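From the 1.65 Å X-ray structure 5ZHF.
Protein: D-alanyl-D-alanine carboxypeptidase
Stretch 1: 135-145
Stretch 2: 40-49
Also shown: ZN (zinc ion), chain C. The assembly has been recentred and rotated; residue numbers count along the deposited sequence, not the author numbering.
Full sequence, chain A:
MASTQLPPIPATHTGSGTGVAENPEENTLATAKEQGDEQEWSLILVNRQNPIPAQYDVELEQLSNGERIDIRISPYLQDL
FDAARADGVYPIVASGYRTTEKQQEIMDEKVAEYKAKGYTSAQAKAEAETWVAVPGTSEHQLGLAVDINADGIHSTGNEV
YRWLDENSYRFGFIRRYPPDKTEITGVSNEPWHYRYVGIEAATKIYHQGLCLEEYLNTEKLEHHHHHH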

ATOM      1  N   PRO A 135       0.872  13.727   4.977  1.00 28.15           N
ATOM      2  CA  PRO A 135       1.799  13.882   3.856  1.00 28.53           C
ATOM      3  C   PRO A 135       3.267  13.821   4.272  1.00 28.26           C
ATOM      4  O   PRO A 135       3.664  14.347   5.322  1.00 28.63           O
ATOM      5  CB  PRO A 135       1.422  15.250   3.279  1.00 28.68           C
ATOM      6  CG  PRO A 135      -0.006  15.408   3.642  1.00 27.94           C
ATOM      7  CD  PRO A 135      -0.107  14.829   5.012  1.00 28.12           C
ATOM      8  N   GLY A 136       4.047  13.122   3.458  1.00 27.10           N
ATOM      9  CA  GLY A 136       5.441  12.821   3.752  1.00 26.46           C
ATOM     10  C   GLY A 136       5.681  11.483   4.395  1.00 26.83           C
ATOM     11  O   GLY A 136       6.828  11.056   4.475  1.00 27.23           O
ATOM     12  N   THR A 137       4.619  10.809   4.867  1.00 24.12           N
ATOM     13  CA  THR A 137       4.754   9.534   5.532  1.00 23.68           C
ATOM     14  C   THR A 137       3.934   8.431   4.877  1.00 21.87           C
ATOM     15  O   THR A 137       3.800   7.371   5.466  1.00 23.53           O
ATOM     16  CB  THR A 137       4.361   9.633   7.028  1.00 23.87           C
ATOM     17  OG1 THR A 137       2.962   9.931   7.168  1.00 25.52           O
ATOM     18  CG2 THR A 137       5.161  10.722   7.703  1.00 24.64           C
ATOM     19  N   SER A 138       3.435   8.658   3.647  1.00 21.72           N
ATOM     20  CA  SER A 138       2.698   7.623   2.917  1.00 20.39           C
ATOM     21  C   SER A 138       3.623   6.888   1.973  1.00 20.46           C
ATOM     22  O   SER A 138       4.364   7.516   1.227  1.00 20.56           O
ATOM     23  CB  SER A 138       1.596   8.227   2.049  1.00 21.00           C
ATOM     24  OG  SER A 138       0.934   7.177   1.349  1.00 20.62           O
ATOM     25  N   GLU A 139       3.517   5.562   1.938  1.00 19.02           N
ATOM     26  CA  GLU A 139       4.178   4.791   0.923  1.00 20.01           C
ATOM     27  C   GLU A 139       3.706   5.175  -0.472  1.00 19.41           C
ATOM     28  O   GLU A 139       4.409   4.921  -1.436  1.00 20.26           O
ATOM     29  CB  GLU A 139       3.934   3.298   1.087  1.00 20.61           C
ATOM     30  CG  GLU A 139       4.583   2.675   2.289  1.00 20.74           C
ATOM     31  CD  GLU A 139       4.460   1.174   2.293  1.00 20.76           C
ATOM     32  OE1 GLU A 139       3.444   0.623   1.792  1.00 19.60           O
ATOM     33  OE2 GLU A 139       5.395   0.520   2.789  1.00 20.60           O
ATOM     34  N   HIS A 140       2.508   5.733  -0.605  1.00 20.63           N
ATOM     35  CA  HIS A 140       2.059   6.143  -1.926  1.00 19.99           C
ATOM     36  C   HIS A 140       2.942   7.209  -2.533  1.00 19.74           C
ATOM     37  O   HIS A 140       3.035   7.313  -3.741  1.00 19.70           O
ATOM     38  CB  HIS A 140       0.602   6.563  -1.935  1.00 20.36           C
ATOM     39  CG  HIS A 140      -0.343   5.413  -1.794  1.00 20.90           C
ATOM     40  ND1 HIS A 140      -0.770   4.678  -2.880  1.00 20.55           N
ATOM     41  CD2 HIS A 140      -0.925   4.854  -0.703  1.00 21.20           C
ATOM     42  CE1 HIS A 140      -1.580   3.717  -2.465  1.00 20.87           C
ATOM     43  NE2 HIS A 140      -1.692   3.798  -1.152  1.00 18.95           N
ATOM     44  N   GLN A 141       3.617   7.980  -1.703  1.00 21.60           N
ATOM     45  CA  GLN A 141       4.524   8.991  -2.212  1.00 22.10           C
ATOM     46  C   GLN A 141       5.886   8.424  -2.675  1.00 22.74           C
ATOM     47  O   GLN A 141       6.699   9.159  -3.244  1.00 22.68           O
ATOM     48  CB  GLN A 141       4.692  10.083  -1.172  1.00 22.99           C
ATOM     49  CG  GLN A 141       3.395  10.793  -0.840  1.00 23.54           C
ATOM     50  CD  GLN A 141       3.564  11.787   0.269  1.00 24.76           C
ATOM     51  OE1 GLN A 141       3.249  11.489   1.432  1.00 23.89           O
ATOM     52  NE2 GLN A 141       4.122  12.971  -0.063  1.00 25.79           N
ATOM     53  N   LEU A 142       6.130   7.138  -2.450  1.00 21.30           N
ATOM     54  CA  LEU A 142       7.308   6.473  -3.011  1.00 21.39           C
ATOM     55  C   LEU A 142       7.130   6.027  -4.437  1.00 21.08           C
ATOM     56  O   LEU A 142       8.118   5.862  -5.160  1.00 22.16           O
ATOM     57  CB  LEU A 142       7.675   5.227  -2.211  1.00 22.95           C
ATOM     58  CG  LEU A 142       8.132   5.415  -0.773  1.00 24.04           C
ATOM     59  CD1 LEU A 142       8.087   4.092  -0.010  1.00 25.21           C
ATOM     60  CD2 LEU A 142       9.520   6.025  -0.781  1.00 23.46           C
ATOM     61  N   GLY A 143       5.890   5.721  -4.835  1.00 20.87           N
ATOM     62  CA  GLY A 143       5.659   4.992  -6.078  1.00 19.33           C
ATOM     63  C   GLY A 143       5.783   3.484  -5.932  1.00 18.46           C
ATOM     64  O   GLY A 143       5.660   2.761  -6.927  1.00 18.35           O
ATOM     65  N   LEU A 144       6.012   2.984  -4.706  1.00 18.15           N
ATOM     66  CA  LEU A 144       6.201   1.562  -4.442  1.00 19.24           C
ATOM     67  C   LEU A 144       4.949   0.882  -3.914  1.00 18.67           C
ATOM     68  O   LEU A 144       4.979  -0.330  -3.707  1.00 20.42           O
ATOM     69  CB  LEU A 144       7.349   1.351  -3.430  1.00 20.05           C
ATOM     70  CG  LEU A 144       8.718   1.806  -3.954  1.00 19.10           C
ATOM     71  CD1 LEU A 144       9.802   1.500  -2.932  1.00 20.35           C
ATOM     72  CD2 LEU A 144       9.046   1.136  -5.276  1.00 19.73           C
ATOM     73  N   ALA A 145       3.869   1.654  -3.718  1.00 18.46           N
ATOM     74  CA  ALA A 145       2.623   1.101  -3.188  1.00 18.30           C
ATOM     75  C   ALA A 145       1.476   1.311  -4.123  1.00 16.99           C
ATOM     76  O   ALA A 145       1.356   2.360  -4.788  1.00 17.55           O
ATOM     77  CB  ALA A 145       2.279   1.710  -1.831  1.00 18.96           C
TER
HETATM   78 ZN    ZN C 301      -2.800   2.568   0.149  1.00 19.60          ZN
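Stretch 2 (40-49) EWSLILVNRQ

No direct hydrogen bond joins these two segments, which bury 438 Å² between them and touch only through residues at least 89 apart in sequence; the polar link that can be identified runs through one water. Water 1 accepts a hydrogen bond from Val46 N at 2.9 Å and donates one to Glu139 OE2 at 2.7 Å, so a carboxylate from stretch 1 reaches the backbone of stretch 2 indirectly. A glutamate suits this place because its long side chain carries a carboxylate acceptor as far as this bridging water, while its CG packs 4.0 Å from Val46 O.

Stretch 2 begins with a short 3-10 segment at Trp41 and Ser42, where Leu43 N bonds to Glu40 O at 3.0 Å, and from Ile44 to Asn47 it runs extended. Stretch 1 has its own 3-10 segment, from Glu139 to Gln141, with loop or turn before it. The two run in opposite senses: the CA atoms of Thr137 and Asn47 are 5.0 Å apart, whereas those of Leu144 and Ser42, at the other end, are 8.0 Å apart. The wider gap is filled by side chains.

Val46 is the centre of the contact, with the largest covered area of any residue in either stretch. Its CA-to-CB bond points toward stretch 1, and its two methyls meet different surroundings: CG1 lies 3.5 Å from Thr137 O and CG2 lies 3.6 Å from Leu142 CD1. A compact, branched side chain fits this close approach. In the extended backbone, the flanking Leu45 and Asn47 direct their CA-to-CB bonds away, while Ile44 points toward stretch 1 like Val46. Ile44 CG2 rests 4.0 Å from both Leu142 CD1 and Leu144 CD1, so its branch joins two leucines in one apolar patch. Leu144 CD2 then meets the edge of the Trp41 ring, 3.9 Å from CZ3; the indole extends the patch because its end comes nearer than its sideways CA-to-CB bond suggests.

At the close end, Thr137 CB is 3.4 Å from Asn47 O, and its methyl CG2 lies 4.2 Å from Arg48 CA. Threonine suits this place by offering a small apolar surface to the backbone of stretch 2. Its neighbour Gly136, at phi 95°, adopts a conformation in which a CB would jam against the preceding carbonyl. Farther along, His140 takes no part in the contact: its NE2 binds the zinc ion at 2.1 Å.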

ATOM      1  N   GLU A  40      19.012  -1.780   0.836  1.00 39.60           N
ATOM      2  CA  GLU A  40      18.463  -2.001  -0.541  1.00 37.33           C
ATOM      3  C   GLU A  40      17.298  -1.052  -0.836  1.00 32.03           C
ATOM      4  O   GLU A  40      16.453  -0.774   0.023  1.00 29.53           O
ATOM      5  CB  GLU A  40      18.083  -3.473  -0.763  1.00 43.05           C
ATOM      6  CG  GLU A  40      17.471  -3.793  -2.127  1.00 47.34           C
ATOM      7  CD  GLU A  40      18.030  -5.063  -2.747  1.00 53.41           C
ATOM      8  OE1 GLU A  40      17.762  -6.170  -2.224  1.00 58.54           O
ATOM      9  OE2 GLU A  40      18.748  -4.948  -3.768  1.00 60.54           O
ATOM     10  N   TRP A  41      17.288  -0.536  -2.061  1.00 26.49           N
ATOM     11  CA  TRP A  41      16.332   0.479  -2.498  1.00 24.87           C
ATOM     12  C   TRP A  41      14.876   0.069  -2.235  1.00 22.24           C
ATOM     13  O   TRP A  41      14.096   0.901  -1.821  1.00 23.10           O
ATOM     14  CB  TRP A  41      16.508   0.803  -3.996  1.00 24.14           C
ATOM     15  CG  TRP A  41      16.102  -0.310  -4.877  1.00 24.27           C
ATOM     16  CD1 TRP A  41      16.841  -1.384  -5.224  1.00 24.60           C
ATOM     17  CD2 TRP A  41      14.827  -0.483  -5.502  1.00 23.81           C
ATOM     18  NE1 TRP A  41      16.124  -2.227  -6.011  1.00 24.75           N
ATOM     19  CE2 TRP A  41      14.873  -1.703  -6.198  1.00 25.43           C
ATOM     20  CE3 TRP A  41      13.652   0.265  -5.522  1.00 25.13           C
ATOM     21  CZ2 TRP A  41      13.795  -2.189  -6.946  1.00 26.07           C
ATOM     22  CZ3 TRP A  41      12.576  -0.225  -6.266  1.00 24.36           C
ATOM     23  CH2 TRP A  41      12.653  -1.437  -6.942  1.00 25.31           C
ATOM     24  N   SER A  42      14.569  -1.208  -2.399  1.00 20.54           N
ATOM     25  CA  SER A  42      13.161  -1.679  -2.344  1.00 21.06           C
ATOM     26  C   SER A  42      12.712  -1.919  -0.908  1.00 20.39           C
ATOM     27  O   SER A  42      11.539  -2.221  -0.654  1.00 19.82           O
ATOM     28  CB  SER A  42      12.965  -2.928  -3.191  1.00 21.43           C
ATOM     29  OG  SER A  42      13.706  -4.050  -2.727  1.00 23.22           O
ATOM     30  N   LEU A  43      13.645  -1.796   0.032  1.00 19.89           N
ATOM     31  CA  LEU A  43      13.350  -2.035   1.443  1.00 21.50           C
ATOM     32  C   LEU A  43      13.235  -0.743   2.249  1.00 21.14           C
ATOM     33  O   LEU A  43      13.154  -0.797   3.488  1.00 22.28           O
ATOM     34  CB  LEU A  43      14.420  -2.945   2.056  1.00 22.49           C
ATOM     35  CG  LEU A  43      14.336  -4.419   1.716  1.00 25.95           C
ATOM     36  CD1 LEU A  43      15.500  -5.138   2.397  1.00 28.86           C
ATOM     37  CD2 LEU A  43      13.006  -5.017   2.152  1.00 26.17           C
ATOM     38  N   ILE A  44      13.189   0.407   1.578  1.00 21.98           N
ATOM     39  CA  ILE A  44      13.019   1.674   2.243  1.00 21.61           C
ATOM     40  C   ILE A  44      11.777   1.694   3.158  1.00 23.52           C
ATOM     41  O   ILE A  44      10.703   1.238   2.765  1.00 20.64           O
ATOM     42  CB  ILE A  44      13.021   2.868   1.256  1.00 22.69           C
ATOM     43  CG1 ILE A  44      13.072   4.186   2.037  1.00 24.32           C
ATOM     44  CG2 ILE A  44      11.842   2.810   0.287  1.00 21.77           C
ATOM     45  CD1 ILE A  44      13.293   5.415   1.167  1.00 24.38           C
ATOM     46  N   LEU A  45      11.972   2.130   4.397  1.00 23.02           N
ATOM     47  CA  LEU A  45      10.904   2.200   5.371  1.00 23.35           C
ATOM     48  C   LEU A  45      10.287   3.585   5.400  1.00 22.99           C
ATOM     49  O   LEU A  45      10.970   4.578   5.684  1.00 23.73           O
ATOM     50  CB  LEU A  45      11.440   1.805   6.750  1.00 23.96           C
ATOM     51  CG  LEU A  45      10.395   1.718   7.869  1.00 25.25           C
ATOM     52  CD1 LEU A  45       9.277   0.743   7.508  1.00 24.97           C
ATOM     53  CD2 LEU A  45      11.040   1.306   9.187  1.00 25.71           C
ATOM     54  N   VAL A  46       8.978   3.665   5.099  1.00 24.32           N
ATOM     55  CA  VAL A  46       8.216   4.906   5.200  1.00 24.00           C
ATOM     56  C   VAL A  46       7.012   4.652   6.100  1.00 25.35           C
ATOM     57  O   VAL A  46       6.187   3.783   5.828  1.00 24.41           O
ATOM     58  CB  VAL A  46       7.760   5.454   3.824  1.00 25.34           C
ATOM     59  CG1 VAL A  46       6.845   6.662   3.981  1.00 25.56           C
ATOM     60  CG2 VAL A  46       8.989   5.825   3.009  1.00 25.38           C
ATOM     61  N   ASN A  47       6.920   5.421   7.167  1.00 24.91           N
ATOM     62  CA  ASN A  47       5.829   5.345   8.114  1.00 26.45           C
ATOM     63  C   ASN A  47       5.802   6.624   8.923  1.00 28.29           C
ATOM     64  O   ASN A  47       6.500   7.513   8.601  1.00 30.30           O
ATOM     65  CB  ASN A  47       5.862   4.097   8.980  1.00 26.41           C
ATOM     66  CG  ASN A  47       7.050   4.023   9.916  1.00 27.68           C
ATOM     67  OD1 ASN A  47       7.734   4.970  10.174  1.00 27.09           O
ATOM     68  ND2 ASN A  47       7.258   2.869  10.434  1.00 27.44           N
ATOM     69  N   ARG A  48       5.010   6.707   9.974  1.00 32.65           N
ATOM     70  CA  ARG A  48       4.988   7.941  10.797  1.00 33.84           C
ATOM     71  C   ARG A  48       6.342   8.310  11.436  1.00 34.30           C
ATOM     72  O   ARG A  48       6.624   9.435  11.692  1.00 31.93           O
ATOM     73  CB  ARG A  48       3.861   7.866  11.798  1.00 39.87           C
ATOM     74  CG  ARG A  48       2.580   7.465  11.113  1.00 41.70           C
ATOM     75  CD  ARG A  48       1.358   7.820  11.922  1.00 50.22           C
ATOM     76  NE  ARG A  48       1.138   6.970  13.078  1.00 53.54           N
ATOM     77  CZ  ARG A  48       0.311   5.938  13.091  1.00 57.42           C
ATOM     78  NH1 ARG A  48       0.152   5.203  14.183  1.00 54.92           N
ATOM     79  NH2 ARG A  48      -0.381   5.671  12.014  1.00 57.64           N
ATOM     80  N   GLN A  49       7.179   7.324  11.691  1.00 34.95           N
ATOM     81  CA  GLN A  49       8.506   7.557  12.264  1.00 34.89           C
ATOM     82  C   GLN A  49       9.644   7.655  11.227  1.00 33.78           C
ATOM     83  O   GLN A  49      10.771   7.888  11.564  1.00 30.49           O
ATOM     84  CB  GLN A  49       8.828   6.439  13.279  1.00 36.23           C
ATOM     85  CG  GLN A  49       7.911   6.394  14.486  1.00 37.01           C
ATOM     86  CD  GLN A  49       6.470   5.994  14.167  1.00 37.08           C
ATOM     87  OE1 GLN A  49       5.541   6.657  14.503  1.00 34.16           O
ATOM     88  NE2 GLN A  49       6.332   4.879  13.510  1.00 39.03           N
TER
HETATM   89  O   HOH W   1       7.066   1.589   4.681  1.00 21.36           O
HETATM   90  O   HOH W   2      -4.318   2.981   1.712  1.00 19.59           O